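Local coordinates for UPF0749 protein MT1873 (Mycobacterium tuberculosis, PDB 3GMG) that is of unknown function but belongs to the UPF0749 (DUF881) family and is probably membrane-associated, this fragment being the C-terminal part of the protein, at residues A33-D44 with P102-P112; A68-R79 with V144-P152. One frame throughout, in Å; residues are numbered along the deposited sequence.

Contact 1. Residues A33-D44 with P102-P112; sequences ATGPGVMITIDD and PPYSILAIGDP
Ile109 reaches from the end of strand 104-109 into the corner where segment 33-44 turns at Pro36. Its CG1 stands anti to the carbonyl carbon (chi1 -69°) and the side chain runs on extended, which carries CD1 to 3.5 Å from Ala33 O, while CG2 rests 3.4 Å from Pro36 O. A beta-branched residue suits this place because one arm reaches strand 33-35 and the other the corner. Gly37, with no side chain, lets its CA come within 3.0 Å of Ala108 O in a CA-H...O contact. Farther along, Ile106 faces Ile40 in a hydrogen-bonded antiparallel pair, Ile106 N giving Ile40 O a bond of 2.7 Å. The Ile106 and Ile42 side chains cross obliquely, their CD1 atoms 3.8 Å apart, on the face covered by Leu61 and Val57 of helix 51-63. The other face is mixed: Met39 and Leu107 lie side by side, and one water joins Thr41 OG1 to Ser105 OG. A second water links Tyr104 OH to Asp44 OD2; Asp44 OD1 and OD2 also accept from Gly48 N and Val49 N. Backbone bonds thus align two central strands, branched apolar residues pack under the helix, and the hydroxyls of Thr41 and Ser105 share a water.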
loop_
_atom_site.group_PDB
_atom_site.type_symbol
_atom_site.label_atom_id
_atom_site.label_comp_id
_atom_site.label_asym_id
_atom_site.label_seq_id
_atom_site.Cartn_x
_atom_site.Cartn_y
_atom_site.Cartn_z
ATOM N N ALA A 33 6.946 -12.188 13.143
ATOM C CA ALA A 33 7.981 -11.309 13.659
ATOM C C ALA A 33 7.806 -11.114 15.147
ATOM O O ALA A 33 6.708 -11.262 15.686
ATOM C CB ALA A 33 7.920 -9.974 12.965
ATOM N N THR A 34 8.904 -10.789 15.796
ATOM C CA THR A 34 8.911 -10.461 17.202
ATOM C C THR A 34 9.861 -9.294 17.469
ATOM O O THR A 34 10.834 -9.070 16.723
ATOM C CB THR A 34 9.302 -11.705 18.035
ATOM O OG1 THR A 34 9.168 -11.414 19.418
ATOM C CG2 THR A 34 10.723 -12.153 17.745
ATOM N N GLY A 35 9.572 -8.513 18.486
ATOM C CA GLY A 35 10.408 -7.417 18.906
ATOM C C GLY A 35 9.671 -6.541 19.890
ATOM O O GLY A 35 8.519 -6.844 20.257
ATOM N N PRO A 36 10.277 -5.450 20.345
ATOM C CA PRO A 36 9.563 -4.544 21.224
ATOM C C PRO A 36 8.395 -3.912 20.499
ATOM O O PRO A 36 8.382 -3.874 19.275
ATOM C CB PRO A 36 10.613 -3.484 21.570
ATOM C CG PRO A 36 11.581 -3.559 20.487
ATOM C CD PRO A 36 11.618 -4.948 20.000
ATOM N N GLY A 37 7.408 -3.441 21.226
ATOM C CA GLY A 37 6.323 -2.773 20.577
ATOM C C GLY A 37 5.230 -2.354 21.561
ATOM O O GLY A 37 5.468 -2.119 22.748
ATOM N N VAL A 38 4.003 -2.343 21.057
ATOM C CA VAL A 38 2.831 -2.045 21.872
ATOM C C VAL A 38 1.709 -3.026 21.584
ATOM O O VAL A 38 1.656 -3.639 20.513
ATOM C CB VAL A 38 2.299 -0.627 21.662
ATOM C CG1 VAL A 38 3.351 0.393 22.072
ATOM C CG2 VAL A 38 1.830 -0.397 20.194
ATOM N N MET A 39 0.854 -3.203 22.594
ATOM C CA MET A 39 -0.464 -3.801 22.432
ATOM C C MET A 39 -1.487 -2.730 22.743
ATOM O O MET A 39 -1.448 -2.091 23.805
ATOM C CB MET A 39 -0.637 -4.984 23.366
ATOM C CG MET A 39 -2.010 -5.659 23.296
ATOM S SD MET A 39 -2.218 -7.230 24.256
ATOM C CE MET A 39 -2.096 -6.540 25.859
ATOM N N ILE A 40 -2.407 -2.547 21.812
ATOM C CA ILE A 40 -3.457 -1.560 21.908
ATOM C C ILE A 40 -4.768 -2.303 22.032
ATOM O O ILE A 40 -5.089 -3.123 21.178
ATOM C CB ILE A 40 -3.513 -0.692 20.641
ATOM C CG1 ILE A 40 -2.148 -0.033 20.395
ATOM C CG2 ILE A 40 -4.645 0.349 20.742
ATOM C CD1 ILE A 40 -1.912 0.390 18.991
ATOM N N THR A 41 -5.504 -2.037 23.100
ATOM C CA THR A 41 -6.846 -2.593 23.275
ATOM C C THR A 41 -7.876 -1.499 23.017
ATOM O O THR A 41 -7.738 -0.385 23.525
ATOM C CB THR A 41 -7.032 -3.128 24.671
ATOM O OG1 THR A 41 -6.019 -4.096 24.942
ATOM C CG2 THR A 41 -8.408 -3.751 24.813
ATOM N N ILE A 42 -8.887 -1.808 22.210
ATOM C CA ILE A 42 -9.993 -0.889 21.959
ATOM C C ILE A 42 -11.289 -1.557 22.416
ATOM O O ILE A 42 -11.698 -2.584 21.845
ATOM C CB ILE A 42 -10.118 -0.510 20.467
ATOM C CG1 ILE A 42 -8.868 0.251 20.024
ATOM C CG2 ILE A 42 -11.351 0.378 20.269
ATOM C CD1 ILE A 42 -8.829 0.625 18.559
ATOM N N ASP A 43 -11.876 -1.007 23.470
ATOM C CA ASP A 43 -13.201 -1.421 23.907
ATOM C C ASP A 43 -14.205 -0.469 23.277
ATOM O O ASP A 43 -14.044 0.759 23.346
ATOM C CB ASP A 43 -13.303 -1.398 25.429
ATOM C CG ASP A 43 -14.526 -2.158 25.941
ATOM O OD1 ASP A 43 -14.639 -3.382 25.677
ATOM O OD2 ASP A 43 -15.347 -1.541 26.625
ATOM N N ASP A 44 -15.237 -1.042 22.663
ATOM C CA ASP A 44 -16.220 -0.284 21.890
ATOM C C ASP A 44 -17.627 -0.755 22.265
ATOM O O ASP A 44 -18.267 -1.475 21.492
ATOM C CB ASP A 44 -15.972 -0.487 20.403
ATOM C CG ASP A 44 -16.865 0.370 19.523
ATOM O OD1 ASP A 44 -17.432 1.368 20.024
ATOM O OD2 ASP A 44 -16.987 0.050 18.333
ATOM N N PRO A 102 -15.755 -5.983 18.232
ATOM C CA PRO A 102 -15.002 -5.540 19.409
ATOM C C PRO A 102 -15.220 -6.429 20.640
ATOM O O PRO A 102 -16.248 -7.143 20.723
ATOM C CB PRO A 102 -15.509 -4.116 19.656
ATOM C CG PRO A 102 -16.882 -4.121 19.040
ATOM C CD PRO A 102 -16.848 -5.056 17.881
ATOM N N PRO A 103 -14.287 -6.401 21.601
ATOM C CA PRO A 103 -13.105 -5.523 21.619
ATOM C C PRO A 103 -12.017 -5.971 20.653
ATOM O O PRO A 103 -11.954 -7.137 20.280
ATOM C CB PRO A 103 -12.624 -5.602 23.072
ATOM C CG PRO A 103 -13.109 -6.926 23.562
ATOM C CD PRO A 103 -14.408 -7.181 22.845
ATOM N N TYR A 104 -11.196 -5.011 20.237
ATOM C CA TYR A 104 -10.095 -5.273 19.318
ATOM C C TYR A 104 -8.760 -5.178 20.049
ATOM O O TYR A 104 -8.628 -4.428 21.013
ATOM C CB TYR A 104 -10.091 -4.250 18.170
ATOM C CG TYR A 104 -11.434 -4.042 17.470
ATOM C CD1 TYR A 104 -12.131 -2.849 17.594
ATOM C CD2 TYR A 104 -11.969 -5.025 16.662
ATOM C CE1 TYR A 104 -13.351 -2.658 16.952
ATOM C CE2 TYR A 104 -13.176 -4.850 16.020
ATOM C CZ TYR A 104 -13.863 -3.686 16.173
ATOM O OH TYR A 104 -15.065 -3.525 15.500
ATOM N N SER A 105 -7.776 -5.911 19.544
ATOM C CA SER A 105 -6.390 -5.829 20.047
ATOM C C SER A 105 -5.498 -5.608 18.847
ATOM O O SER A 105 -5.582 -6.346 17.869
ATOM C CB SER A 105 -6.009 -7.137 20.761
ATOM O OG SER A 105 -4.818 -6.995 21.533
ATOM N N ILE A 106 -4.661 -4.580 18.901
ATOM C CA ILE A 106 -3.727 -4.309 17.813
ATOM C C ILE A 106 -2.325 -4.458 18.359
ATOM O O ILE A 106 -1.988 -3.828 19.352
ATOM C CB ILE A 106 -3.919 -2.916 17.187
ATOM C CG1 ILE A 106 -5.369 -2.745 16.694
ATOM C CG2 ILE A 106 -2.921 -2.702 16.052
ATOM C CD1 ILE A 106 -6.290 -2.060 17.696
ATOM N N LEU A 107 -1.533 -5.299 17.714
ATOM C CA LEU A 107 -0.133 -5.542 18.094
ATOM C C LEU A 107 0.744 -4.859 17.074
ATOM O O LEU A 107 0.511 -4.970 15.882
ATOM C CB LEU A 107 0.174 -7.031 18.096
ATOM C CG LEU A 107 -0.741 -7.918 18.936
ATOM C CD1 LEU A 107 -0.465 -9.378 18.655
ATOM C CD2 LEU A 107 -0.486 -7.649 20.413
ATOM N N ALA A 108 1.738 -4.124 17.531
ATOM C CA ALA A 108 2.670 -3.440 16.623
ATOM C C ALA A 108 4.082 -3.529 17.174
ATOM O O ALA A 108 4.302 -3.310 18.362
ATOM C CB ALA A 108 2.298 -2.019 16.441
ATOM N N ILE A 109 5.017 -3.850 16.298
ATOM C CA ILE A 109 6.436 -3.945 16.633
ATOM C C ILE A 109 7.130 -2.679 16.182
ATOM O O ILE A 109 6.994 -2.274 15.024
ATOM C CB ILE A 109 7.076 -5.181 16.009
ATOM C CG1 ILE A 109 6.544 -6.469 16.670
ATOM C CG2 ILE A 109 8.616 -5.142 16.151
ATOM C CD1 ILE A 109 6.853 -7.747 15.922
ATOM N N GLY A 110 7.841 -2.047 17.098
ATOM C CA GLY A 110 8.528 -0.767 16.844
ATOM C C GLY A 110 9.037 -0.191 18.147
ATOM O O GLY A 110 8.994 -0.868 19.171
ATOM N N ASP A 111 9.503 1.060 18.147
ATOM C CA ASP A 111 9.940 1.701 19.393
ATOM C C ASP A 111 8.721 1.971 20.282
ATOM O O ASP A 111 7.865 2.792 19.939
ATOM C CB ASP A 111 10.697 3.007 19.126
ATOM C CG ASP A 111 11.161 3.650 20.393
ATOM O OD1 ASP A 111 11.945 2.992 21.105
ATOM O OD2 ASP A 111 10.695 4.769 20.709
ATOM N N PRO A 112 8.635 1.293 21.441
ATOM C CA PRO A 112 7.382 1.415 22.219
ATOM C C PRO A 112 6.984 2.844 22.638
ATOM O O PRO A 112 5.825 3.217 22.497
ATOM C CB PRO A 112 7.622 0.472 23.423
ATOM C CG PRO A 112 8.598 -0.472 22.966
ATOM C CD PRO A 112 9.528 0.301 22.060
HETATM O O HOH W 1 -5.901 -6.575 24.039
HETATM O O HOH W 2 -16.463 -1.307 15.961
#

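Contact 2. Residues A68-R79 with V144-P152; sequences AIQINDAHRSVR and VDVTALRQP
Both Gln70 and Arg79 send CG anti to the backbone N (chi1 -179° and 179°), aiming long polar side chains at the end of strand 143-146 and the loop that follows. Gln70 then stays extended, and its OE1 receives Ala148 N at 2.9 Å in a nearly straight bond that comes from above the carbonyl plane; Thr147 N adds a weak one. Glutamine suits this place because its amide can accept from the turning backbone and donate at the same time: NE2 gives a hydrogen to Asn72 OD1 at 2.9 Å, in both amide planes, which should fix the flip of the group. Ser77 OG also donates to Asn72 OD1, so this second-shell oxygen accepts twice.

Arg79 instead bends at chi2 (63°), wrapping its chain round Ala148 O. NH2 meets that oxygen at 2.8 Å, within the guanidinium plane, and also donates to Val31 O. Over one guanidinium face, toward its rim, sits Val146 CG1, 3.5 Å from NE. Ala148 is small enough for its CB to lie against Gln70, 3.3 Å from OE1. Beyond it, the CG atoms of Arg79 and Arg150 touch at 3.6 Å while Arg150 turns its charge to Asp83. One water joins Arg79 O to Arg150 NE, and another accepts from Arg79 N and donates to Leu149 O, so waters stand in for direct strand pairing. The whole is a beta hairpin, 68-72 with 77-79, at the edge of an antiparallel sheet, crossed by the chain leaving strand 143-146 and held by side-chain-to-backbone bonds.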
loop_
_atom_site.group_PDB
_atom_site.type_symbol
_atom_site.label_atom_id
_atom_site.label_comp_id
_atom_site.label_asym_id
_atom_site.label_seq_id
_atom_site.Cartn_x
_atom_site.Cartn_y
_atom_site.Cartn_z
ATOM N N ALA A 68 5.699 -4.238 11.922
ATOM C CA ALA A 68 4.758 -5.313 11.755
ATOM C C ALA A 68 3.546 -4.922 12.569
ATOM O O ALA A 68 3.681 -4.343 13.644
ATOM C CB ALA A 68 5.343 -6.656 12.244
ATOM N N ILE A 69 2.354 -5.207 12.037
ATOM C CA ILE A 69 1.090 -4.892 12.702
ATOM C C ILE A 69 0.135 -6.056 12.514
ATOM O O ILE A 69 0.021 -6.609 11.414
ATOM C CB ILE A 69 0.439 -3.590 12.154
ATOM C CG1 ILE A 69 1.395 -2.404 12.306
ATOM C CG2 ILE A 69 -0.885 -3.261 12.881
ATOM C CD1 ILE A 69 0.882 -1.126 11.613
ATOM N N GLN A 70 -0.550 -6.427 13.595
ATOM C CA GLN A 70 -1.583 -7.452 13.558
ATOM C C GLN A 70 -2.820 -6.926 14.256
ATOM O O GLN A 70 -2.733 -6.320 15.309
ATOM C CB GLN A 70 -1.071 -8.691 14.282
ATOM C CG GLN A 70 -2.011 -9.869 14.314
ATOM C CD GLN A 70 -1.338 -11.108 14.840
ATOM O OE1 GLN A 70 -0.218 -11.462 14.443
ATOM N NE2 GLN A 70 -2.040 -11.815 15.710
ATOM N N ILE A 71 -3.993 -7.158 13.666
ATOM C CA ILE A 71 -5.266 -6.772 14.290
ATOM C C ILE A 71 -6.005 -8.040 14.697
ATOM O O ILE A 71 -6.223 -8.900 13.858
ATOM C CB ILE A 71 -6.121 -5.943 13.331
ATOM C CG1 ILE A 71 -5.362 -4.674 12.932
ATOM C CG2 ILE A 71 -7.465 -5.578 13.978
ATOM C CD1 ILE A 71 -6.011 -3.880 11.825
ATOM N N ASN A 72 -6.355 -8.146 15.975
ATOM C CA ASN A 72 -7.066 -9.304 16.531
ATOM C C ASN A 72 -8.442 -8.894 17.030
ATOM O O ASN A 72 -8.653 -7.762 17.478
ATOM C CB ASN A 72 -6.331 -9.863 17.745
ATOM C CG ASN A 72 -4.981 -10.517 17.419
ATOM O OD1 ASN A 72 -4.738 -10.928 16.310
ATOM N ND2 ASN A 72 -4.134 -10.678 18.438
ATOM N N ASP A 73 -9.369 -9.846 17.016
ATOM C CA ASP A 73 -10.521 -9.787 17.932
ATOM C C ASP A 73 -10.492 -11.059 18.764
ATOM O O ASP A 73 -9.460 -11.724 18.817
ATOM C CB ASP A 73 -11.853 -9.498 17.223
ATOM C CG ASP A 73 -12.430 -10.685 16.466
ATOM O OD1 ASP A 73 -11.777 -11.743 16.295
ATOM O OD2 ASP A 73 -13.594 -10.545 16.014
ATOM N N ALA A 74 -11.594 -11.401 19.428
ATOM C CA ALA A 74 -11.588 -12.561 20.312
ATOM C C ALA A 74 -11.287 -13.862 19.578
ATOM O O ALA A 74 -10.829 -14.825 20.210
ATOM C CB ALA A 74 -12.930 -12.672 21.051
ATOM N N HIS A 75 -11.555 -13.920 18.278
ATOM C CA HIS A 75 -11.484 -15.175 17.545
ATOM C C HIS A 75 -10.577 -15.179 16.334
ATOM O O HIS A 75 -10.171 -16.248 15.898
ATOM C CB HIS A 75 -12.883 -15.559 17.056
ATOM C CG HIS A 75 -13.923 -15.567 18.133
ATOM N ND1 HIS A 75 -13.895 -16.453 19.189
ATOM C CD2 HIS A 75 -15.009 -14.784 18.325
ATOM C CE1 HIS A 75 -14.928 -16.219 19.982
ATOM N NE2 HIS A 75 -15.621 -15.214 19.478
ATOM N N ARG A 76 -10.302 -14.012 15.752
ATOM C CA ARG A 76 -9.608 -13.946 14.465
ATOM C C ARG A 76 -8.438 -12.972 14.495
ATOM O O ARG A 76 -8.385 -12.097 15.350
ATOM C CB ARG A 76 -10.582 -13.543 13.371
ATOM C CG ARG A 76 -11.644 -14.634 13.101
ATOM C CD ARG A 76 -12.836 -14.091 12.349
ATOM N NE ARG A 76 -13.544 -13.057 13.112
ATOM C CZ ARG A 76 -14.461 -13.274 14.060
ATOM N NH1 ARG A 76 -15.018 -12.234 14.671
ATOM N NH2 ARG A 76 -14.842 -14.513 14.398
ATOM N N SER A 77 -7.511 -13.158 13.563
ATOM C CA SER A 77 -6.302 -12.322 13.456
ATOM C C SER A 77 -6.037 -11.952 12.002
ATOM O O SER A 77 -6.261 -12.760 11.104
ATOM C CB SER A 77 -5.088 -13.036 14.037
ATOM O OG SER A 77 -5.329 -13.427 15.374
ATOM N N VAL A 78 -5.551 -10.737 11.772
ATOM C CA VAL A 78 -5.188 -10.279 10.438
ATOM C C VAL A 78 -3.808 -9.633 10.500
ATOM O O VAL A 78 -3.571 -8.751 11.305
ATOM C CB VAL A 78 -6.190 -9.263 9.892
ATOM C CG1 VAL A 78 -5.804 -8.851 8.463
ATOM C CG2 VAL A 78 -7.611 -9.847 9.905
ATOM N N ARG A 79 -2.902 -10.102 9.654
ATOM C CA ARG A 79 -1.600 -9.483 9.468
ATOM C C ARG A 79 -1.766 -8.318 8.523
ATOM O O ARG A 79 -2.201 -8.490 7.388
ATOM C CB ARG A 79 -0.624 -10.497 8.863
ATOM C CG ARG A 79 0.779 -9.933 8.613
ATOM C CD ARG A 79 1.469 -9.517 9.915
ATOM N NE ARG A 79 2.889 -9.225 9.708
ATOM C CZ ARG A 79 3.856 -10.127 9.622
ATOM N NH1 ARG A 79 5.111 -9.718 9.382
ATOM N NH2 ARG A 79 3.589 -11.425 9.730
ATOM N N VAL A 144 6.655 -8.188 21.758
ATOM C CA VAL A 144 5.352 -8.403 21.150
ATOM C C VAL A 144 5.555 -9.393 20.016
ATOM O O VAL A 144 6.547 -9.285 19.279
ATOM C CB VAL A 144 4.841 -7.060 20.593
ATOM C CG1 VAL A 144 3.598 -7.259 19.709
ATOM C CG2 VAL A 144 4.569 -6.072 21.723
ATOM N N ASP A 145 4.662 -10.365 19.861
ATOM C CA ASP A 145 4.747 -11.343 18.777
ATOM C C ASP A 145 3.637 -11.142 17.755
ATOM O O ASP A 145 2.467 -11.092 18.114
ATOM C CB ASP A 145 4.655 -12.781 19.301
ATOM C CG ASP A 145 5.866 -13.207 20.148
ATOM O OD1 ASP A 145 6.831 -12.443 20.327
ATOM O OD2 ASP A 145 5.813 -14.349 20.654
ATOM N N VAL A 146 4.023 -10.999 16.490
ATOM C CA VAL A 146 3.103 -10.870 15.375
ATOM C C VAL A 146 3.219 -12.150 14.578
ATOM O O VAL A 146 4.193 -12.345 13.846
ATOM C CB VAL A 146 3.430 -9.627 14.509
ATOM C CG1 VAL A 146 2.647 -9.666 13.185
ATOM C CG2 VAL A 146 3.119 -8.356 15.301
ATOM N N THR A 147 2.253 -13.040 14.727
ATOM C CA THR A 147 2.370 -14.374 14.153
ATOM C C THR A 147 1.422 -14.625 12.986
ATOM O O THR A 147 1.598 -15.611 12.258
ATOM C CB THR A 147 2.140 -15.469 15.238
ATOM O OG1 THR A 147 0.822 -15.339 15.768
ATOM C CG2 THR A 147 3.152 -15.345 16.357
ATOM N N ALA A 148 0.414 -13.767 12.806
ATOM C CA ALA A 148 -0.480 -13.891 11.672
ATOM C C ALA A 148 0.299 -13.651 10.388
ATOM O O ALA A 148 1.196 -12.833 10.368
ATOM C CB ALA A 148 -1.642 -12.883 11.795
ATOM N N LEU A 149 -0.088 -14.343 9.317
ATOM C CA LEU A 149 0.563 -14.235 8.023
ATOM C C LEU A 149 -0.393 -13.693 6.973
ATOM O O LEU A 149 -1.605 -13.896 7.048
ATOM C CB LEU A 149 1.079 -15.608 7.571
ATOM C CG LEU A 149 1.951 -16.366 8.571
ATOM C CD1 LEU A 149 2.367 -17.711 7.963
ATOM C CD2 LEU A 149 3.174 -15.559 9.015
ATOM N N ARG A 150 0.159 -12.997 5.983
ATOM C CA ARG A 150 -0.652 -12.528 4.866
ATOM C C ARG A 150 -0.887 -13.640 3.862
ATOM O O ARG A 150 -0.039 -14.516 3.691
ATOM C CB ARG A 150 0.016 -11.351 4.181
ATOM C CG ARG A 150 0.102 -10.146 5.074
ATOM C CD ARG A 150 0.096 -8.891 4.260
ATOM N NE ARG A 150 -1.265 -8.492 3.906
ATOM C CZ ARG A 150 -1.589 -7.764 2.845
ATOM N NH1 ARG A 150 -0.652 -7.371 1.976
ATOM N NH2 ARG A 150 -2.866 -7.452 2.638
ATOM N N GLN A 151 -2.050 -13.570 3.212
ATOM C CA GLN A 151 -2.489 -14.557 2.241
ATOM C C GLN A 151 -2.605 -13.889 0.863
ATOM O O GLN A 151 -3.608 -13.242 0.574
ATOM C CB GLN A 151 -3.842 -15.132 2.676
ATOM C CG GLN A 151 -3.825 -15.812 4.052
ATOM C CD GLN A 151 -2.842 -16.980 4.125
ATOM O OE1 GLN A 151 -2.041 -17.079 5.059
ATOM N NE2 GLN A 151 -2.905 -17.869 3.136
ATOM N N PRO A 152 -1.586 -14.053 0.005
ATOM C CA PRO A 152 -1.552 -13.355 -1.283
ATOM C C PRO A 152 -2.531 -13.931 -2.307
ATOM O O PRO A 152 -2.818 -15.124 -2.268
ATOM C CB PRO A 152 -0.128 -13.615 -1.763
ATOM C CG PRO A 152 0.173 -14.971 -1.246
ATOM C CD PRO A 152 -0.507 -15.054 0.101
HETATM O O HOH W 3 0.515 -12.958 17.442
HETATM O O HOH W 4 -3.660 -12.491 8.108
HETATM O O HOH W 5 -3.719 -9.251 5.277
#

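How the contacts relate
Contact 1 joins two inner strands of the five-stranded sheet, whereas contact 2 sets a strand end and the loop after it across that sheet's edge hairpin. Their strands are neighbours in both sheets: 104-109 pairs with 68-72, where Asn72 N lies 2.7 Å from Ser105 O, and 33-35 pairs with 143-146, where Thr34 OG1 probably bonds Asp145 OD1. Both contacts are partly buried, and helix 51-63 covers Ile40, Ile42 and Ile106 of the first as well as Ile69 and Ile71 of the second. Contact 1 rests on regular backbone bonding and aliphatic packing; contact 2 relies on amide and guanidinium groups gripping peptides. Each also reaches the second subunit, through Pro36 and Arg150 among others.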